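Local coordinates for TRAP dicarboxylate transporter, DctP subunit (PDB 4OVS), which binds succinate and, as the periplasmic solute-binding component of a TRAP dicarboxylate transporter, probably delivers it to the membrane partners for uptake, at residues Glu25-Val33 and Leu79-Met88; Val138-Gly146 and Met260-Ala271. All coordinates share one frame; numbering follows the deposited sequence.

Contact 1. Residues Glu25-Val33 and Leu79-Met88; sequences EYTIKVTHV and LKLGNAHIAM
Lys29 and His85 meet through both backbone and side chain, and their bonds start the parallel pairing of strand 26-31 with the short strand 86-87. The backbone N of Lys29 donates to His85 ND1 at 3.0 Å, with an angle of 159° at the hydrogen, although the donor lies 35° out of the ring plane. In return His85 N donates to Lys29 O, also at 3.0 Å and nearly along the C=O axis. That carbonyl takes a second, weak bond from Ile86 N. With CG anti to the carbonyl carbon (chi1 -55°), the imidazole is carried back beside its own backbone N, where ND1 can face strand 26-31; Ile28 CA touches the ring edge. Two residues on along strand 26-31, Thr31 N donates to Ile86 O at 3.0 Å, and Val30 CA approaches the same oxygen in a CA-H...O contact. Where the strands part, a water donates to Thr31 O at 2.7 Å and accepts from Met88 N. Branched aliphatics suit the buried positions of the two strands: Val30 and Ile86 share one face of the sheet, Val30 CG2 lying 3.9 Å from Ile86 CB. Beyond them Val30 CG1 meets the terminal CE of selenomethionine Met88 at 3.7 Å. On the other face Thr31 CG2 packs against Ala84 CB. A leucine in place of His85 would probably leave Lys29 N without its acceptor and weaken the start of the strand pairing. Phe244 stacks on the imidazole, and Lys40, a succinate-binding residue, donates to Met88 O. An acceptor is required of ND1 by the Lys29 amide, so any proton on a neutral ring would be expected on NE2: the histidine acts here as a side-chain extension of the backbone ladder.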
loop_
_atom_site.group_PDB
_atom_site.type_symbol
_atom_site.label_atom_id
_atom_site.label_comp_id
_atom_site.label_asym_id
_atom_site.label_seq_id
_atom_site.Cartn_x
_atom_site.Cartn_y
_atom_site.Cartn_z
ATOM N N GLU A 25 31.543 4.922 6.649
ATOM C CA GLU A 25 31.902 6.213 6.094
ATOM C C GLU A 25 30.629 6.923 5.621
ATOM O O GLU A 25 30.618 8.115 5.512
ATOM C CB GLU A 25 32.844 6.028 4.913
ATOM C CG GLU A 25 33.869 4.944 5.095
ATOM C CD GLU A 25 35.268 5.457 5.355
ATOM O OE1 GLU A 25 35.434 6.651 5.709
ATOM O OE2 GLU A 25 36.211 4.653 5.200
ATOM N N TYR A 26 29.558 6.168 5.342
ATOM C CA TYR A 26 28.322 6.750 4.804
ATOM C C TYR A 26 27.108 6.067 5.410
ATOM O O TYR A 26 27.128 4.854 5.674
ATOM C CB TYR A 26 28.247 6.570 3.283
ATOM C CG TYR A 26 29.421 7.157 2.487
ATOM C CD1 TYR A 26 30.572 6.412 2.234
ATOM C CD2 TYR A 26 29.369 8.454 1.997
ATOM C CE1 TYR A 26 31.639 6.958 1.513
ATOM C CE2 TYR A 26 30.443 9.002 1.270
ATOM C CZ TYR A 26 31.555 8.234 1.045
ATOM O OH TYR A 26 32.609 8.742 0.340
ATOM N N THR A 27 26.031 6.820 5.599
ATOM C CA THR A 27 24.815 6.265 6.147
ATOM C C THR A 27 23.634 6.624 5.240
ATOM O O THR A 27 23.630 7.669 4.607
ATOM C CB THR A 27 24.542 6.796 7.584
ATOM O OG1 THR A 27 24.482 8.220 7.547
ATOM C CG2 THR A 27 25.663 6.430 8.570
ATOM N N ILE A 28 22.615 5.769 5.224
ATOM C CA ILE A 28 21.380 5.947 4.435
ATOM C C ILE A 28 20.163 5.720 5.363
ATOM O O ILE A 28 20.139 4.729 6.109
ATOM C CB ILE A 28 21.272 4.904 3.253
ATOM C CG1 ILE A 28 22.368 5.117 2.217
ATOM C CG2 ILE A 28 19.897 5.012 2.541
ATOM C CD1 ILE A 28 22.356 4.108 1.070
ATOM N N LYS A 29 19.161 6.605 5.288
ATOM C CA LYS A 29 18.014 6.604 6.175
ATOM C C LYS A 29 16.818 6.251 5.327
ATOM O O LYS A 29 16.456 7.000 4.411
ATOM C CB LYS A 29 17.823 7.989 6.823
ATOM C CG LYS A 29 19.095 8.512 7.454
ATOM C CD LYS A 29 18.850 9.583 8.477
ATOM C CE LYS A 29 18.719 10.965 7.882
ATOM N NZ LYS A 29 18.558 11.986 8.989
ATOM N N VAL A 30 16.223 5.110 5.650
ATOM C CA VAL A 30 14.974 4.634 5.044
ATOM C C VAL A 30 13.809 4.914 5.990
ATOM O O VAL A 30 13.925 4.703 7.196
ATOM C CB VAL A 30 14.985 3.097 4.800
ATOM C CG1 VAL A 30 13.701 2.725 4.194
ATOM C CG2 VAL A 30 16.124 2.660 3.893
ATOM N N THR A 31 12.682 5.370 5.450
ATOM C CA THR A 31 11.560 5.744 6.277
ATOM C C THR A 31 10.327 5.109 5.701
ATOM O O THR A 31 10.127 5.177 4.526
ATOM C CB THR A 31 11.401 7.278 6.343
ATOM O OG1 THR A 31 10.310 7.633 7.179
ATOM C CG2 THR A 31 11.168 7.919 4.936
ATOM N N HIS A 32 9.537 4.454 6.551
ATOM C CA HIS A 32 8.209 3.947 6.173
ATOM C C HIS A 32 7.261 3.867 7.383
ATOM O O HIS A 32 7.691 4.100 8.540
ATOM C CB HIS A 32 8.329 2.583 5.453
ATOM C CG HIS A 32 8.779 1.448 6.313
ATOM N ND1 HIS A 32 7.938 0.812 7.198
ATOM C CD2 HIS A 32 9.953 0.772 6.355
ATOM C CE1 HIS A 32 8.588 -0.177 7.785
ATOM N NE2 HIS A 32 9.807 -0.235 7.280
ATOM N N VAL A 33 5.985 3.572 7.103
ATOM C CA VAL A 33 4.913 3.715 8.040
ATOM C C VAL A 33 4.329 2.397 8.588
ATOM O O VAL A 33 3.401 2.428 9.417
ATOM C CB VAL A 33 3.743 4.556 7.418
ATOM C CG1 VAL A 33 4.224 5.946 6.905
ATOM C CG2 VAL A 33 3.086 3.804 6.286
ATOM N N LEU A 79 11.965 13.643 1.519
ATOM C CA LEU A 79 12.788 13.129 0.440
ATOM C C LEU A 79 13.217 14.297 -0.464
ATOM O O LEU A 79 14.378 14.415 -0.825
ATOM C CB LEU A 79 12.038 12.036 -0.349
ATOM C CG LEU A 79 12.476 10.576 -0.076
ATOM C CD1 LEU A 79 12.429 10.263 1.369
ATOM C CD2 LEU A 79 11.626 9.582 -0.844
ATOM N N LYS A 80 12.299 15.201 -0.786
ATOM C CA LYS A 80 12.679 16.353 -1.590
ATOM C C LYS A 80 13.862 17.099 -0.985
ATOM O O LYS A 80 14.766 17.505 -1.699
ATOM C CB LYS A 80 11.504 17.307 -1.795
ATOM C CG LYS A 80 10.399 16.711 -2.665
ATOM C CD LYS A 80 10.611 16.996 -4.157
ATOM C CE LYS A 80 9.268 17.031 -4.899
ATOM N NZ LYS A 80 9.385 17.660 -6.251
ATOM N N LEU A 81 13.861 17.263 0.326
ATOM C CA LEU A 81 14.888 18.063 1.000
ATOM C C LEU A 81 16.147 17.251 1.327
ATOM O O LEU A 81 17.161 17.823 1.711
ATOM C CB LEU A 81 14.337 18.643 2.306
ATOM C CG LEU A 81 13.434 19.868 2.238
ATOM C CD1 LEU A 81 12.342 19.683 1.236
ATOM C CD2 LEU A 81 12.818 20.163 3.594
ATOM N N GLY A 82 16.072 15.928 1.197
ATOM C CA GLY A 82 17.190 15.044 1.542
ATOM C C GLY A 82 17.331 14.667 3.010
ATOM O O GLY A 82 18.343 14.097 3.450
ATOM N N ASN A 83 16.325 15.004 3.790
ATOM C CA ASN A 83 16.261 14.595 5.211
ATOM C C ASN A 83 15.900 13.104 5.396
ATOM O O ASN A 83 16.089 12.508 6.457
ATOM C CB ASN A 83 15.268 15.489 5.929
ATOM C CG ASN A 83 15.689 16.932 5.894
ATOM O OD1 ASN A 83 16.860 17.238 6.061
ATOM N ND2 ASN A 83 14.746 17.822 5.644
ATOM N N ALA A 84 15.367 12.510 4.353
ATOM C CA ALA A 84 15.240 11.067 4.294
ATOM C C ALA A 84 15.673 10.715 2.884
ATOM O O ALA A 84 15.665 11.570 1.993
ATOM C CB ALA A 84 13.805 10.642 4.577
ATOM N N HIS A 85 16.076 9.470 2.688
ATOM C CA HIS A 85 16.739 9.080 1.474
ATOM C C HIS A 85 15.944 8.100 0.652
ATOM O O HIS A 85 15.956 8.156 -0.565
ATOM C CB HIS A 85 18.087 8.486 1.856
ATOM C CG HIS A 85 18.913 9.410 2.682
ATOM N ND1 HIS A 85 19.859 8.972 3.579
ATOM C CD2 HIS A 85 18.960 10.763 2.717
ATOM C CE1 HIS A 85 20.461 10.015 4.128
ATOM N NE2 HIS A 85 19.937 11.109 3.616
ATOM N N ILE A 86 15.280 7.169 1.323
ATOM C CA ILE A 86 14.577 6.078 0.647
ATOM C C ILE A 86 13.230 5.867 1.316
ATOM O O ILE A 86 13.116 5.873 2.540
ATOM C CB ILE A 86 15.409 4.766 0.631
ATOM C CG1 ILE A 86 16.718 4.986 -0.103
ATOM C CG2 ILE A 86 14.669 3.665 -0.108
ATOM C CD1 ILE A 86 17.578 3.811 -0.275
ATOM N N ALA A 87 12.195 5.775 0.499
ATOM C CA ALA A 87 10.867 5.496 0.967
ATOM C C ALA A 87 10.157 4.428 0.090
ATOM O O ALA A 87 10.643 4.059 -1.006
ATOM C CB ALA A 87 10.073 6.739 1.045
HETATM N N MSE A 88 9.031 3.904 0.579
HETATM C CA MSE A 88 8.246 2.926 -0.181
HETATM C C MSE A 88 6.742 3.154 -0.087
HETATM O O MSE A 88 6.001 2.297 0.402
HETATM C CB MSE A 88 8.596 1.535 0.251
HETATM C CG MSE A 88 10.033 1.157 0.130
HETATM SE SE MSE A 88 10.988 1.486 1.822
HETATM C CE MSE A 88 12.605 0.537 1.415
HETATM O O HOH W 1 7.874 5.102 3.003
#

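Contact 2. Residues Val138-Gly146 and Met260-Ala271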
loop_
_atom_site.group_PDB
_atom_site.type_symbol
_atom_site.label_atom_id
_atom_site.label_comp_id
_atom_site.label_asym_id
_atom_site.label_seq_id
_atom_site.Cartn_x
_atom_site.Cartn_y
_atom_site.Cartn_z
ATOM N N VAL A 138 13.668 9.479 -7.607
ATOM C CA VAL A 138 14.228 8.366 -8.333
ATOM C C VAL A 138 13.321 7.163 -8.073
ATOM O O VAL A 138 13.258 6.665 -6.960
ATOM C CB VAL A 138 15.612 8.028 -7.840
ATOM C CG1 VAL A 138 16.246 6.974 -8.748
ATOM C CG2 VAL A 138 16.424 9.277 -7.739
ATOM N N ALA A 139 12.625 6.720 -9.115
ATOM C CA ALA A 139 11.707 5.594 -9.035
ATOM C C ALA A 139 12.436 4.294 -9.286
ATOM O O ALA A 139 13.081 4.137 -10.314
ATOM C CB ALA A 139 10.602 5.753 -10.068
ATOM N N LEU A 140 12.313 3.340 -8.372
ATOM C CA LEU A 140 12.963 2.061 -8.558
ATOM C C LEU A 140 11.876 1.019 -8.836
ATOM O O LEU A 140 11.226 1.099 -9.870
ATOM C CB LEU A 140 13.816 1.717 -7.341
ATOM C CG LEU A 140 15.002 2.611 -7.023
ATOM C CD1 LEU A 140 15.636 2.281 -5.689
ATOM C CD2 LEU A 140 16.018 2.473 -8.076
ATOM N N ASP A 141 11.633 0.078 -7.917
ATOM C CA ASP A 141 10.811 -1.107 -8.203
ATOM C C ASP A 141 9.429 -1.091 -7.534
ATOM O O ASP A 141 9.240 -0.448 -6.540
ATOM C CB ASP A 141 11.448 -2.359 -7.597
ATOM C CG ASP A 141 12.697 -2.804 -8.301
ATOM O OD1 ASP A 141 12.634 -2.972 -9.551
ATOM O OD2 ASP A 141 13.733 -3.011 -7.586
ATOM N N TYR A 142 8.494 -1.879 -8.046
ATOM C CA TYR A 142 7.258 -2.110 -7.331
ATOM C C TYR A 142 7.351 -3.271 -6.354
ATOM O O TYR A 142 7.928 -4.334 -6.684
ATOM C CB TYR A 142 6.134 -2.407 -8.307
ATOM C CG TYR A 142 5.792 -1.262 -9.237
ATOM C CD1 TYR A 142 5.075 -0.190 -8.778
ATOM C CD2 TYR A 142 6.147 -1.280 -10.572
ATOM C CE1 TYR A 142 4.722 0.852 -9.608
ATOM C CE2 TYR A 142 5.806 -0.218 -11.422
ATOM C CZ TYR A 142 5.083 0.841 -10.929
ATOM O OH TYR A 142 4.718 1.915 -11.745
ATOM N N TRP A 143 6.755 -3.040 -5.174
ATOM C CA TRP A 143 6.562 -4.018 -4.091
ATOM C C TRP A 143 5.079 -4.293 -3.849
ATOM O O TRP A 143 4.247 -3.442 -4.142
ATOM C CB TRP A 143 7.174 -3.490 -2.808
ATOM C CG TRP A 143 8.663 -3.528 -2.707
ATOM C CD1 TRP A 143 9.555 -3.745 -3.714
ATOM C CD2 TRP A 143 9.437 -3.286 -1.533
ATOM N NE1 TRP A 143 10.843 -3.709 -3.215
ATOM C CE2 TRP A 143 10.793 -3.430 -1.877
ATOM C CE3 TRP A 143 9.111 -3.007 -0.189
ATOM C CZ2 TRP A 143 11.827 -3.316 -0.939
ATOM C CZ3 TRP A 143 10.122 -2.911 0.719
ATOM C CH2 TRP A 143 11.465 -3.072 0.352
ATOM N N ASP A 144 4.755 -5.483 -3.287
ATOM C CA ASP A 144 3.389 -6.001 -3.140
ATOM C C ASP A 144 2.979 -5.896 -1.652
ATOM O O ASP A 144 3.807 -6.150 -0.782
ATOM C CB ASP A 144 3.399 -7.505 -3.469
ATOM C CG ASP A 144 2.036 -8.137 -3.442
ATOM O OD1 ASP A 144 1.003 -7.433 -3.440
ATOM O OD2 ASP A 144 1.986 -9.398 -3.453
ATOM N N ALA A 145 1.742 -5.510 -1.393
ATOM C CA ALA A 145 1.140 -5.720 -0.079
ATOM C C ALA A 145 0.097 -6.792 -0.218
ATOM O O ALA A 145 0.334 -7.896 0.188
ATOM C CB ALA A 145 0.540 -4.407 0.539
ATOM N N GLY A 146 -1.062 -6.444 -0.791
ATOM C CA GLY A 146 -2.073 -7.405 -1.098
ATOM C C GLY A 146 -3.388 -6.729 -1.412
ATOM O O GLY A 146 -3.505 -5.509 -1.389
HETATM N N MSE A 260 18.903 -3.365 -3.605
HETATM C CA MSE A 260 17.475 -3.153 -3.803
HETATM C C MSE A 260 16.802 -4.180 -4.711
HETATM O O MSE A 260 15.659 -4.603 -4.434
HETATM C CB MSE A 260 17.172 -1.767 -4.331
HETATM C CG MSE A 260 15.656 -1.448 -4.324
HETATM SE SE MSE A 260 14.855 -1.490 -2.524
HETATM C CE MSE A 260 15.624 0.143 -1.823
ATOM N N LYS A 261 17.482 -4.561 -5.805
ATOM C CA LYS A 261 16.991 -5.618 -6.680
ATOM C C LYS A 261 16.697 -6.928 -5.903
ATOM O O LYS A 261 15.632 -7.519 -6.020
ATOM C CB LYS A 261 18.012 -5.870 -7.811
ATOM C CG LYS A 261 17.512 -6.814 -8.915
ATOM C CD LYS A 261 18.677 -7.231 -9.854
ATOM C CE LYS A 261 18.262 -8.176 -10.989
ATOM N NZ LYS A 261 17.326 -7.571 -12.013
ATOM N N GLU A 262 17.677 -7.375 -5.141
ATOM C CA GLU A 262 17.543 -8.572 -4.335
ATOM C C GLU A 262 16.398 -8.446 -3.335
ATOM O O GLU A 262 15.612 -9.386 -3.142
ATOM C CB GLU A 262 18.869 -8.843 -3.620
ATOM C CG GLU A 262 19.943 -9.177 -4.555
ATOM C CD GLU A 262 21.253 -9.563 -3.883
ATOM O OE1 GLU A 262 21.238 -9.924 -2.685
ATOM O OE2 GLU A 262 22.290 -9.527 -4.571
ATOM N N ALA A 263 16.262 -7.265 -2.748
ATOM C CA ALA A 263 15.282 -7.008 -1.721
ATOM C C ALA A 263 13.873 -7.002 -2.293
ATOM O O ALA A 263 12.918 -7.427 -1.635
ATOM C CB ALA A 263 15.576 -5.679 -1.006
ATOM N N THR A 264 13.767 -6.574 -3.541
ATOM C CA THR A 264 12.490 -6.551 -4.241
ATOM C C THR A 264 12.029 -7.998 -4.470
ATOM O O THR A 264 10.882 -8.324 -4.203
ATOM C CB THR A 264 12.655 -5.818 -5.580
ATOM O OG1 THR A 264 12.969 -4.427 -5.343
ATOM C CG2 THR A 264 11.426 -5.907 -6.396
ATOM N N GLU A 265 12.942 -8.855 -4.927
ATOM C CA GLU A 265 12.640 -10.298 -5.190
ATOM C C GLU A 265 12.193 -10.946 -3.867
ATOM O O GLU A 265 11.204 -11.677 -3.818
ATOM C CB GLU A 265 13.872 -11.025 -5.737
ATOM C CG GLU A 265 13.853 -12.556 -5.463
ATOM C CD GLU A 265 15.056 -13.321 -6.044
ATOM O OE1 GLU A 265 16.229 -12.943 -5.743
ATOM O OE2 GLU A 265 14.816 -14.317 -6.791
ATOM N N TYR A 266 12.901 -10.611 -2.790
ATOM C CA TYR A 266 12.634 -11.173 -1.467
ATOM C C TYR A 266 11.289 -10.686 -0.915
ATOM O O TYR A 266 10.490 -11.464 -0.425
ATOM C CB TYR A 266 13.757 -10.798 -0.519
ATOM C CG TYR A 266 13.436 -11.128 0.896
ATOM C CD1 TYR A 266 13.365 -12.441 1.300
ATOM C CD2 TYR A 266 13.216 -10.139 1.830
ATOM C CE1 TYR A 266 13.058 -12.778 2.617
ATOM C CE2 TYR A 266 12.917 -10.453 3.148
ATOM C CZ TYR A 266 12.844 -11.774 3.532
ATOM O OH TYR A 266 12.529 -12.140 4.818
ATOM N N GLU A 267 11.039 -9.393 -1.009
ATOM C CA GLU A 267 9.761 -8.834 -0.582
ATOM C C GLU A 267 8.577 -9.474 -1.246
ATOM O O GLU A 267 7.587 -9.745 -0.580
ATOM C CB GLU A 267 9.707 -7.323 -0.793
ATOM C CG GLU A 267 8.616 -6.637 -0.106
ATOM C CD GLU A 267 7.246 -6.609 -0.812
ATOM O OE1 GLU A 267 7.137 -6.856 -2.049
ATOM O OE2 GLU A 267 6.253 -6.296 -0.067
ATOM N N ARG A 268 8.664 -9.737 -2.541
ATOM C CA ARG A 268 7.513 -10.269 -3.235
ATOM C C ARG A 268 7.265 -11.738 -2.827
ATOM O O ARG A 268 6.133 -12.184 -2.837
ATOM C CB ARG A 268 7.586 -10.101 -4.730
ATOM C CG ARG A 268 7.759 -8.663 -5.209
ATOM C CD ARG A 268 7.960 -8.664 -6.715
ATOM N NE ARG A 268 7.947 -7.325 -7.293
ATOM C CZ ARG A 268 7.860 -7.074 -8.602
ATOM N NH1 ARG A 268 7.751 -8.064 -9.473
ATOM N NH2 ARG A 268 7.882 -5.832 -9.053
ATOM N N LYS A 269 8.316 -12.466 -2.454
ATOM C CA LYS A 269 8.170 -13.837 -1.973
ATOM C C LYS A 269 7.463 -13.810 -0.601
ATOM O O LYS A 269 6.497 -14.523 -0.397
ATOM C CB LYS A 269 9.557 -14.509 -1.937
ATOM C CG LYS A 269 10.098 -14.870 -3.341
ATOM C CD LYS A 269 11.576 -15.287 -3.243
ATOM C CE LYS A 269 12.240 -15.473 -4.568
ATOM N NZ LYS A 269 11.693 -16.574 -5.362
ATOM N N GLU A 270 7.888 -12.911 0.296
ATOM C CA GLU A 270 7.277 -12.792 1.591
ATOM C C GLU A 270 5.809 -12.408 1.417
ATOM O O GLU A 270 4.951 -12.905 2.107
ATOM C CB GLU A 270 8.001 -11.759 2.468
ATOM C CG GLU A 270 9.347 -12.248 3.052
ATOM C CD GLU A 270 9.212 -13.279 4.195
ATOM O OE1 GLU A 270 10.261 -13.818 4.610
ATOM O OE2 GLU A 270 8.094 -13.540 4.696
ATOM N N ALA A 271 5.516 -11.558 0.454
ATOM C CA ALA A 271 4.122 -11.157 0.238
ATOM C C ALA A 271 3.254 -12.270 -0.304
ATOM O O ALA A 271 2.076 -12.276 0.006
ATOM C CB ALA A 271 4.000 -9.942 -0.634
HETATM O O HOH W 2 3.953 -11.439 -4.444
HETATM O O HOH W 3 -0.661 -10.502 -0.487
#
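Glu267 lies across the indole of Trp143, its CG over the six-membered ring at 4.0 Å from the centroid, a CH-pi contact. The carboxylate plane is only 5° from that of the ring. CG stands opposite the backbone N (chi1 -166°) and the chain then bends at chi2, bringing OE1 round to accept from Asp144 N on its syn side at 3.0 Å. OE2 comes within 2.6 Å of Asp144 O, close enough that the acid probably carries a proton. At the indole edge NE1 donates in the ring plane to Thr264 OG1 at 3.1 Å, and Asp141 OD2 lies 2.8 Å from this hydroxyl. The SE of selenomethionine Met260 meets the Trp143 ring obliquely, a Met-aromatic contact. Arg268, extended from CG to NE, presents its guanidinium edge to Tyr142 O: NH2 at 2.8 Å and NE both donate to it, from one face of the carbonyl plane. The small Ala271 lets the helix approach Asp144, whose carboxylate is held by Tyr233 and Lys113. Segment 260-271 of helix 253-289 runs at 15° to segment 138-146 of strand 137-152, which pairs with strand 233-241; helix 39-54 touches Met260, Ala263 and Glu267, while Asp121 holds Arg268 NH1 and helix 113-120 packs against Arg268.

In the fold
From the N terminus, strand 26-31 is followed by helix 39-54, strand 59-64 and helix 75-81 before the chain returns beside it; contact 1 closes this loop at strand 86-87. Contact 2 opens only later, at strand 137-152, and closes across 113 intervening residues when helix 253-289 comes back over that strand. The two loops are therefore in series, neither nested nor crossed. In space they join through one mixed sheet, where strand 233-241 pairs with both 86-87 and 137-152. Their centres lie about 17 Å apart, yet their edges touch: Ile86 CG2 packs on Met260 CE, and Met88 CE on Trp143 CH2, this second pair close to succinate-binding Lys40.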